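Putative short-chain dehydrogenase/reductase (Burkholderia xenovorans, PDB 5JY1) binds NAD as a short-chain dehydrogenase/reductase and may act as a 3-oxoacyl-[acyl-carrier-protein] reductase. Local coordinates at residues Ser77-Val82 against Met131-Val136; Glu117-Thr122 against Asn165-Gly170; Ala235-Ser240 against Arg244-Glu249. All coordinates share one frame; numbering follows the deposited sequence.

Interaction 1 (Ser77-Val82 against Met131-Val136)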
loop_
_atom_site.group_PDB
_atom_site.type_symbol
_atom_site.label_atom_id
_atom_site.label_comp_id
_atom_site.label_asym_id
_atom_site.label_seq_id
_atom_site.Cartn_x
_atom_site.Cartn_y
_atom_site.Cartn_z
ATOM N N SER A 77 22.102 -9.443 -26.316
ATOM C CA SER A 77 20.973 -9.950 -27.096
ATOM C C SER A 77 19.776 -9.015 -27.006
ATOM O O SER A 77 19.098 -8.759 -28.008
ATOM C CB SER A 77 20.587 -11.347 -26.605
ATOM O OG SER A 77 19.513 -11.884 -27.370
ATOM N N ILE A 78 19.509 -8.499 -25.806
ATOM C CA ILE A 78 18.442 -7.519 -25.623
ATOM C C ILE A 78 18.726 -6.266 -26.441
ATOM O O ILE A 78 17.848 -5.743 -27.139
ATOM C CB ILE A 78 18.287 -7.189 -24.128
ATOM C CG1 ILE A 78 17.757 -8.399 -23.365
ATOM C CG2 ILE A 78 17.387 -5.992 -23.961
ATOM C CD1 ILE A 78 17.804 -8.231 -21.845
ATOM N N GLU A 79 19.964 -5.762 -26.363
ATOM C CA GLU A 79 20.315 -4.551 -27.095
ATOM C C GLU A 79 20.194 -4.770 -28.596
ATOM O O GLU A 79 19.724 -3.888 -29.326
ATOM C CB GLU A 79 21.734 -4.103 -26.723
ATOM C CG GLU A 79 21.814 -3.542 -25.313
ATOM C CD GLU A 79 23.206 -3.102 -24.921
ATOM O OE1 GLU A 79 24.172 -3.544 -25.566
ATOM O OE2 GLU A 79 23.328 -2.320 -23.953
ATOM N N ALA A 80 20.556 -5.964 -29.061
ATOM C CA ALA A 80 20.411 -6.275 -30.479
ATOM C C ALA A 80 18.942 -6.290 -30.891
ATOM O O ALA A 80 18.588 -5.814 -31.977
ATOM C CB ALA A 80 21.091 -7.614 -30.785
ATOM N N ALA A 81 18.070 -6.814 -30.028
ATOM C CA ALA A 81 16.646 -6.844 -30.348
ATOM C C ALA A 81 16.053 -5.439 -30.402
ATOM O O ALA A 81 15.196 -5.152 -31.248
ATOM C CB ALA A 81 15.900 -7.699 -29.323
ATOM N N VAL A 82 16.498 -4.550 -29.511
ATOM C CA VAL A 82 16.042 -3.160 -29.550
ATOM C C VAL A 82 16.485 -2.487 -30.847
ATOM O O VAL A 82 15.707 -1.761 -31.481
ATOM C CB VAL A 82 16.544 -2.400 -28.305
ATOM C CG1 VAL A 82 16.338 -0.907 -28.467
ATOM C CG2 VAL A 82 15.819 -2.897 -27.053
ATOM N N MET A 131 14.992 -1.921 -20.325
ATOM C CA MET A 131 14.567 -0.540 -20.081
ATOM C C MET A 131 15.628 0.458 -20.519
ATOM O O MET A 131 15.321 1.453 -21.184
ATOM C CB MET A 131 14.243 -0.340 -18.601
ATOM C CG MET A 131 12.976 -1.041 -18.193
ATOM S SD MET A 131 12.644 -0.933 -16.422
ATOM C CE MET A 131 12.590 0.820 -16.185
ATOM N N ARG A 132 16.881 0.232 -20.119
ATOM C CA ARG A 132 17.922 1.188 -20.480
ATOM C C ARG A 132 18.229 1.181 -21.980
ATOM O O ARG A 132 18.596 2.223 -22.530
ATOM C CB ARG A 132 19.173 0.924 -19.639
ATOM C CG ARG A 132 18.965 1.359 -18.174
ATOM C CD ARG A 132 19.676 0.457 -17.146
ATOM N NE ARG A 132 21.107 0.276 -17.413
ATOM C CZ ARG A 132 22.064 1.103 -17.000
ATOM N NH1 ARG A 132 21.759 2.204 -16.324
ATOM N NH2 ARG A 132 23.338 0.830 -17.260
ATOM N N ALA A 133 18.047 0.045 -22.668
ATOM C CA ALA A 133 18.258 0.032 -24.116
ATOM C C ALA A 133 17.114 0.720 -24.855
ATOM O O ALA A 133 17.355 1.523 -25.766
ATOM C CB ALA A 133 18.432 -1.401 -24.619
ATOM N N ALA A 134 15.865 0.418 -24.472
ATOM C CA ALA A 134 14.712 1.049 -25.113
ATOM C C ALA A 134 14.642 2.539 -24.803
ATOM O O ALA A 134 14.115 3.320 -25.605
ATOM C CB ALA A 134 13.424 0.349 -24.666
ATOM N N PHE A 135 15.178 2.947 -23.652
ATOM C CA PHE A 135 15.223 4.355 -23.274
ATOM C C PHE A 135 15.854 5.238 -24.344
ATOM O O PHE A 135 15.446 6.391 -24.511
ATOM C CB PHE A 135 15.997 4.477 -21.956
ATOM C CG PHE A 135 16.310 5.885 -21.547
ATOM C CD1 PHE A 135 15.338 6.691 -20.963
ATOM C CD2 PHE A 135 17.605 6.379 -21.680
ATOM C CE1 PHE A 135 15.644 7.981 -20.555
ATOM C CE2 PHE A 135 17.914 7.664 -21.278
ATOM C CZ PHE A 135 16.948 8.465 -20.719
ATOM N N VAL A 136 16.849 4.735 -25.072
ATOM C CA VAL A 136 17.586 5.582 -26.008
ATOM C C VAL A 136 16.652 6.060 -27.122
ATOM O O VAL A 136 16.509 7.279 -27.303
ATOM C CB VAL A 136 18.830 4.863 -26.552
ATOM C CG1 VAL A 136 19.538 5.708 -27.612
ATOM C CG2 VAL A 136 19.775 4.517 -25.392
#

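Interaction 2 (Glu117-Thr122 against Asn165-Gly170). With NAD (nicotinamide-adenine-dinucleotide), chain E.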
loop_
_atom_site.group_PDB
_atom_site.type_symbol
_atom_site.label_atom_id
_atom_site.label_comp_id
_atom_site.label_asym_id
_atom_site.label_seq_id
_atom_site.Cartn_x
_atom_site.Cartn_y
_atom_site.Cartn_z
ATOM N N GLU A 117 20.157 -16.270 -8.083
ATOM C CA GLU A 117 20.887 -15.619 -9.164
ATOM C C GLU A 117 20.148 -15.753 -10.493
ATOM O O GLU A 117 20.030 -14.782 -11.251
ATOM C CB GLU A 117 22.291 -16.216 -9.265
ATOM C CG GLU A 117 23.171 -15.550 -10.314
ATOM C CD GLU A 117 24.593 -16.090 -10.309
ATOM O OE1 GLU A 117 24.885 -17.008 -9.511
ATOM O OE2 GLU A 117 25.416 -15.591 -11.104
ATOM N N GLN A 118 19.643 -16.953 -10.792
ATOM C CA GLN A 118 18.950 -17.170 -12.056
ATOM C C GLN A 118 17.676 -16.339 -12.135
ATOM O O GLN A 118 17.362 -15.765 -13.187
ATOM C CB GLN A 118 18.628 -18.653 -12.223
ATOM C CG GLN A 118 17.950 -19.001 -13.529
ATOM C CD GLN A 118 17.462 -20.431 -13.551
ATOM O OE1 GLN A 118 16.277 -20.691 -13.764
ATOM N NE2 GLN A 118 18.372 -21.371 -13.319
ATOM N N THR A 119 16.928 -16.265 -11.031
ATOM C CA THR A 119 15.692 -15.494 -11.035
ATOM C C THR A 119 15.970 -13.996 -11.106
ATOM O O THR A 119 15.275 -13.269 -11.823
ATOM C CB THR A 119 14.857 -15.840 -9.801
ATOM O OG1 THR A 119 14.482 -17.223 -9.866
ATOM C CG2 THR A 119 13.605 -15.008 -9.768
ATOM N N LEU A 120 16.994 -13.515 -10.395
ATOM C CA LEU A 120 17.383 -12.113 -10.533
ATOM C C LEU A 120 17.797 -11.795 -11.968
ATOM O O LEU A 120 17.469 -10.722 -12.490
ATOM C CB LEU A 120 18.521 -11.779 -9.560
ATOM C CG LEU A 120 18.147 -11.668 -8.078
ATOM C CD1 LEU A 120 19.413 -11.562 -7.254
ATOM C CD2 LEU A 120 17.231 -10.468 -7.803
ATOM N N THR A 121 18.488 -12.725 -12.636
ATOM C CA THR A 121 18.913 -12.477 -14.014
ATOM C C THR A 121 17.720 -12.419 -14.965
ATOM O O THR A 121 17.586 -11.468 -15.746
ATOM C CB THR A 121 19.901 -13.548 -14.478
ATOM O OG1 THR A 121 21.051 -13.561 -13.620
ATOM C CG2 THR A 121 20.343 -13.280 -15.922
ATOM N N THR A 122 16.840 -13.429 -14.919
ATOM C CA THR A 122 15.790 -13.525 -15.933
ATOM C C THR A 122 14.670 -12.521 -15.703
ATOM O O THR A 122 13.997 -12.116 -16.658
ATOM C CB THR A 122 15.202 -14.940 -15.996
ATOM O OG1 THR A 122 14.559 -15.256 -14.753
ATOM C CG2 THR A 122 16.280 -15.965 -16.283
ATOM N N ASN A 165 9.673 -13.975 -5.524
ATOM C CA ASN A 165 9.071 -12.858 -4.796
ATOM C C ASN A 165 10.064 -11.725 -4.598
ATOM O O ASN A 165 9.704 -10.546 -4.689
ATOM C CB ASN A 165 8.549 -13.321 -3.428
ATOM C CG ASN A 165 7.534 -14.440 -3.520
ATOM O OD1 ASN A 165 6.897 -14.655 -4.562
ATOM N ND2 ASN A 165 7.368 -15.169 -2.416
ATOM N N THR A 166 11.321 -12.070 -4.311
ATOM C CA THR A 166 12.368 -11.072 -4.128
ATOM C C THR A 166 12.654 -10.327 -5.426
ATOM O O THR A 166 12.688 -9.091 -5.452
ATOM C CB THR A 166 13.623 -11.766 -3.607
ATOM O OG1 THR A 166 13.330 -12.335 -2.322
ATOM C CG2 THR A 166 14.785 -10.787 -3.484
ATOM N N ALA A 167 12.852 -11.066 -6.519
ATOM C CA ALA A 167 13.195 -10.427 -7.790
ATOM C C ALA A 167 12.047 -9.567 -8.307
ATOM O O ALA A 167 12.269 -8.440 -8.768
ATOM C CB ALA A 167 13.578 -11.485 -8.824
ATOM N N LYS A 168 10.812 -10.070 -8.220
ATOM C CA LYS A 168 9.672 -9.302 -8.717
ATOM C C LYS A 168 9.379 -8.090 -7.835
ATOM O O LYS A 168 8.894 -7.064 -8.332
ATOM C CB LYS A 168 8.440 -10.205 -8.838
ATOM C CG LYS A 168 8.522 -11.284 -9.933
ATOM C CD LYS A 168 8.622 -10.668 -11.324
ATOM C CE LYS A 168 8.211 -11.673 -12.399
ATOM N NZ LYS A 168 8.139 -11.036 -13.753
ATOM N N ALA A 169 9.687 -8.165 -6.537
ATOM C CA ALA A 169 9.618 -6.963 -5.713
ATOM C C ALA A 169 10.624 -5.920 -6.190
ATOM O O ALA A 169 10.304 -4.725 -6.263
ATOM C CB ALA A 169 9.859 -7.317 -4.240
ATOM N N GLY A 170 11.844 -6.352 -6.525
ATOM C CA GLY A 170 12.811 -5.433 -7.111
ATOM C C GLY A 170 12.284 -4.740 -8.357
ATOM O O GLY A 170 12.547 -3.552 -8.578
HETATM P PA NAD E . 5.132 -18.505 -19.480
HETATM O O1A NAD E . 5.992 -19.493 -18.752
HETATM O O2A NAD E . 3.826 -19.095 -19.991
HETATM O O5B NAD E . 5.965 -17.810 -20.751
HETATM C C5B NAD E . 7.270 -17.428 -20.492
HETATM C C4B NAD E . 7.928 -16.981 -21.861
HETATM O O4B NAD E . 9.104 -16.512 -21.614
HETATM C C3B NAD E . 8.142 -18.260 -22.744
HETATM O O3B NAD E . 7.696 -18.022 -24.044
HETATM C C2B NAD E . 9.636 -18.465 -22.686
HETATM O O2B NAD E . 10.123 -19.261 -23.873
HETATM C C1B NAD E . 10.082 -17.222 -22.676
HETATM N N9A NAD E . 11.442 -17.154 -22.175
HETATM C C8A NAD E . 11.952 -17.885 -21.181
HETATM N N7A NAD E . 13.214 -17.538 -21.028
HETATM C C5A NAD E . 13.490 -16.590 -21.927
HETATM C C6A NAD E . 14.673 -15.897 -22.190
HETATM N N6A NAD E . 16.021 -15.886 -21.638
HETATM N N1A NAD E . 14.700 -14.990 -23.147
HETATM C C2A NAD E . 13.564 -14.736 -23.878
HETATM N N3A NAD E . 12.413 -15.409 -23.637
HETATM C C4A NAD E . 12.394 -16.346 -22.637
HETATM O O3 NAD E . 4.832 -17.249 -18.451
HETATM P PN NAD E . 3.406 -16.544 -18.086
HETATM O O1N NAD E . 2.635 -17.446 -17.137
HETATM O O2N NAD E . 2.537 -16.234 -19.319
HETATM O O5D NAD E . 3.779 -15.158 -17.260
HETATM C C5D NAD E . 4.282 -14.038 -17.987
HETATM C C4D NAD E . 4.637 -12.878 -16.999
HETATM O O4D NAD E . 3.640 -12.681 -16.139
HETATM C C3D NAD E . 5.846 -13.300 -16.157
HETATM O O3D NAD E . 6.645 -12.248 -15.893
HETATM C C2D NAD E . 5.195 -13.822 -14.853
HETATM O O2D NAD E . 6.233 -13.780 -13.788
HETATM C C1D NAD E . 4.197 -12.986 -14.659
HETATM N N1N NAD E . 3.118 -13.567 -13.874
HETATM C C2N NAD E . 2.238 -14.439 -14.436
HETATM C C3N NAD E . 1.204 -14.999 -13.681
HETATM C C7N NAD E . 0.224 -15.972 -14.292
HETATM O O7N NAD E . -0.779 -16.310 -13.682
HETATM N N7N NAD E . 0.459 -16.505 -15.577
HETATM C C4N NAD E . 1.079 -14.662 -12.357
HETATM C C5N NAD E . 1.946 -13.792 -11.797
HETATM C C6N NAD E . 2.979 -13.231 -12.563
#

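Interaction 3 (Ala235-Ser240 against Arg244-Glu249)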
loop_
_atom_site.group_PDB
_atom_site.type_symbol
_atom_site.label_atom_id
_atom_site.label_comp_id
_atom_site.label_asym_id
_atom_site.label_seq_id
_atom_site.Cartn_x
_atom_site.Cartn_y
_atom_site.Cartn_z
ATOM N N ALA A 235 -2.563 -4.283 -20.766
ATOM C CA ALA A 235 -1.306 -3.896 -21.392
ATOM C C ALA A 235 -1.521 -2.818 -22.449
ATOM O O ALA A 235 -0.729 -1.874 -22.554
ATOM C CB ALA A 235 -0.637 -5.125 -22.006
ATOM N N VAL A 236 -2.574 -2.952 -23.263
ATOM C CA VAL A 236 -2.860 -1.927 -24.265
ATOM C C VAL A 236 -3.091 -0.573 -23.598
ATOM O O VAL A 236 -2.585 0.457 -24.060
ATOM C CB VAL A 236 -4.062 -2.347 -25.133
ATOM C CG1 VAL A 236 -4.513 -1.181 -26.019
ATOM C CG2 VAL A 236 -3.688 -3.540 -26.014
ATOM N N PHE A 237 -3.856 -0.550 -22.502
ATOM C CA PHE A 237 -4.054 0.697 -21.764
ATOM C C PHE A 237 -2.720 1.346 -21.416
ATOM O O PHE A 237 -2.484 2.520 -21.729
ATOM C CB PHE A 237 -4.867 0.433 -20.492
ATOM C CG PHE A 237 -4.992 1.641 -19.580
ATOM C CD1 PHE A 237 -5.766 2.737 -19.950
ATOM C CD2 PHE A 237 -4.355 1.656 -18.346
ATOM C CE1 PHE A 237 -5.881 3.843 -19.116
ATOM C CE2 PHE A 237 -4.474 2.756 -17.491
ATOM C CZ PHE A 237 -5.243 3.844 -17.877
ATOM N N PHE A 238 -1.820 0.583 -20.794
ATOM C CA PHE A 238 -0.543 1.123 -20.350
ATOM C C PHE A 238 0.443 1.343 -21.486
ATOM O O PHE A 238 1.540 1.856 -21.232
ATOM C CB PHE A 238 0.088 0.201 -19.299
ATOM C CG PHE A 238 -0.526 0.343 -17.935
ATOM C CD1 PHE A 238 -0.409 1.536 -17.238
ATOM C CD2 PHE A 238 -1.212 -0.706 -17.348
ATOM C CE1 PHE A 238 -0.971 1.684 -15.981
ATOM C CE2 PHE A 238 -1.778 -0.567 -16.096
ATOM C CZ PHE A 238 -1.659 0.632 -15.412
ATOM N N ALA A 239 0.094 0.961 -22.716
ATOM C CA ALA A 239 0.961 1.173 -23.869
ATOM C C ALA A 239 0.465 2.280 -24.790
ATOM O O ALA A 239 1.087 2.522 -25.836
ATOM C CB ALA A 239 1.098 -0.131 -24.668
ATOM N N SER A 240 -0.619 2.960 -24.433
ATOM C CA SER A 240 -1.339 3.855 -25.329
ATOM C C SER A 240 -1.439 5.258 -24.733
ATOM O O SER A 240 -0.965 5.531 -23.624
ATOM C CB SER A 240 -2.738 3.312 -25.614
ATOM O OG SER A 240 -3.564 3.426 -24.454
ATOM N N ARG A 244 -1.673 8.262 -20.635
ATOM C CA ARG A 244 -0.667 9.310 -20.771
ATOM C C ARG A 244 -0.448 10.103 -19.487
ATOM O O ARG A 244 0.575 10.790 -19.374
ATOM C CB ARG A 244 -1.059 10.272 -21.902
ATOM C CG ARG A 244 -2.291 11.112 -21.557
ATOM C CD ARG A 244 -3.010 11.649 -22.770
ATOM N NE ARG A 244 -2.144 12.416 -23.662
ATOM C CZ ARG A 244 -2.022 13.740 -23.633
ATOM N NH1 ARG A 244 -2.698 14.459 -22.742
ATOM N NH2 ARG A 244 -1.222 14.347 -24.500
ATOM N N PHE A 245 -1.378 10.044 -18.524
ATOM C CA PHE A 245 -1.213 10.750 -17.256
ATOM C C PHE A 245 -1.043 9.787 -16.080
ATOM O O PHE A 245 -1.193 10.196 -14.922
ATOM C CB PHE A 245 -2.398 11.698 -17.024
ATOM C CG PHE A 245 -2.068 12.922 -16.175
ATOM C CD1 PHE A 245 -0.950 13.708 -16.449
ATOM C CD2 PHE A 245 -2.913 13.309 -15.133
ATOM C CE1 PHE A 245 -0.667 14.843 -15.680
ATOM C CE2 PHE A 245 -2.634 14.441 -14.355
ATOM C CZ PHE A 245 -1.512 15.206 -14.627
ATOM N N VAL A 246 -0.696 8.527 -16.357
ATOM C CA VAL A 246 -0.506 7.482 -15.347
ATOM C C VAL A 246 0.940 6.999 -15.422
ATOM O O VAL A 246 1.373 6.500 -16.464
ATOM C CB VAL A 246 -1.462 6.298 -15.577
ATOM C CG1 VAL A 246 -1.307 5.246 -14.459
ATOM C CG2 VAL A 246 -2.906 6.766 -15.680
ATOM N N THR A 247 1.677 7.096 -14.316
ATOM C CA THR A 247 3.026 6.552 -14.310
ATOM C C THR A 247 3.413 6.162 -12.887
ATOM O O THR A 247 2.929 6.750 -11.916
ATOM C CB THR A 247 4.029 7.546 -14.915
ATOM O OG1 THR A 247 5.257 6.862 -15.199
ATOM C CG2 THR A 247 4.319 8.712 -13.957
ATOM N N GLY A 248 4.263 5.142 -12.779
ATOM C CA GLY A 248 4.732 4.658 -11.489
ATOM C C GLY A 248 3.735 3.811 -10.736
ATOM O O GLY A 248 3.928 3.573 -9.537
ATOM N N GLU A 249 2.687 3.334 -11.402
ATOM C CA GLU A 249 1.617 2.619 -10.727
ATOM C C GLU A 249 1.790 1.113 -10.843
ATOM O O GLU A 249 2.480 0.605 -11.727
ATOM C CB GLU A 249 0.261 3.022 -11.314
ATOM C CG GLU A 249 -0.235 4.377 -10.822
ATOM C CD GLU A 249 -0.612 4.333 -9.350
ATOM O OE1 GLU A 249 -1.796 4.098 -9.042
ATOM O OE2 GLU A 249 0.281 4.505 -8.494
#

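Interaction 1 (Ser77-Val82 against Met131-Val136)
Val82 lays its two methyl branches against Ala133 on the neighbouring helix, CG2 meeting Ala133 CB at 3.9 Å while CG1 lies over the peptide carbonyl, 3.8 Å from Ala133 O. The two helices, 75-89 and 113-141, belong to the helical cover of the Rossmann fold, in which NAD lies at the C-terminal ends of the parallel strands. Their short segments run nearly side by side in the same direction, with a crossing angle of -26° and axes 9.3 Å apart. Ala133 makes that spacing possible: its single methyl points at helix 75-89, and the CA atoms of Glu79 and Ala133 come within 5.8 Å. The branching of valine suits the other side. With CG1 anti to the backbone N (chi1 168°), one methyl is given to the alanine side chain and the other to its backbone. Val82 and Ala134 both rest on Leu92. No hydrogen bond joins the segments, so the contact rests on van der Waals packing and the burial of apolar surface. At the partly exposed margin, the aliphatic part of Glu79 flanks the same methyl group while its chain extends onward with the carboxylate; here Glu79 CG stands 4.1 Å from Ala133 CB.

Interaction 2 (Glu117-Thr122 against Asn165-Gly170)
Thr119 and Leu120 close on the methyl of Ala167 from two directions, with Thr119 CG2 at 3.6 Å and Leu120 CD2 at 3.9 Å from Ala167 CB. A small residue fits here, because the CA atoms of Leu120 and Ala167 lie only 5.3 Å apart. Thr119 divides its side chain by chemistry: its methyl faces the alanine, while OG1 lies within hydrogen-bonding reach of the Asp163 carboxylate and of Met115 O, two acceptors that share its one proton. A beta-branched residue can thus offer a greasy face and a hydroxyl with polar partners at one buried position. The CA-CB bond of Leu120 does not aim at the other helix, but with CD1 extended from CA (chi2 171°), the other branch, CD2, is the one turned to Ala167. Farther round helix 113-141, Thr121 OG1 bonds to Glu117 O at 2.9 Å, from above the carbonyl plane; the backbone N of Thr121 reaches the same oxygen from the opposite face. Lys168 follows the alanine but leaves the interface: its chain bends at chi2 (-63°), then runs extended, so that NZ donates to the ribose oxygen O3D of NAD at 2.9 Å and also bonds to Phe149 O. Tyr164, one turn earlier, bonds to the cofactor through its OH. This Tyr-X-X-X-Lys pair on helix 162-182, packed against helix 113-141, is the hallmark of the short-chain dehydrogenase/reductase active site.

Interaction 3 (Ala235-Ser240 against Arg244-Glu249)
Val246, in the irregular segment that leads into strand 250-253, sits across from the C-terminal part of helix 227-239, its CA 8.1 Å from that of Phe238, while the chain between turns back so that Ser240 and Arg244 lie 7.1 Å apart at their CA atoms. Two aromatic rings and one valine fill the space between. Val246 points its CB toward the helix, and with CG1 anti to the backbone N (chi1 -177°) its methyls are shared out. CG1 comes to the edge of the Phe238 ring, near the ring plane and 3.9 Å from CE1; CG2 approaches Phe237 CZ at 4.3 Å. The rings support each other, since Phe237 CD2 stands 3.8 Å above the Phe238 plane, over its centre. Phenylalanine suits both places because a flat ring can span the gap from helix to loop: Phe238 continues onto Val147 and Ile192 of the sheet, and Phe237 stacks on Phe237 of the third subunit. Polar groups of the loop are engaged elsewhere. Arg244 forms salt bridges with Glu241 and with Asp230 of the third subunit, while Val246 O accepts from Asn190 ND2. No hydrogen bond crosses between the segments, which implies that dispersion and the burial of apolar surface hold helix and loop together, while directional bonds are made by the turn (Phe237 O with Ser243 OG), by the sheet and by the third subunit.

Interactions 1 and 2 both draw on helix 113-141, which meets helix 75-89 in the first and helix 162-182 in the second; their centres lie 19 Å apart. Interaction 3 stands apart, closing a short turn of chain between helix 227-239 and the last strand. Interactions 2 and 3 are buried, whereas interaction 1 is only partly so and has a glutamate at its margin. All three are apolar at their centres, but the helix pairs are built round a single alanine methyl and interaction 3 round aromatic rings. Interaction 2 alone includes a residue bonded to NAD. Subunit contacts differ too: the second subunit borders interactions 1 and 2, the third interaction 3.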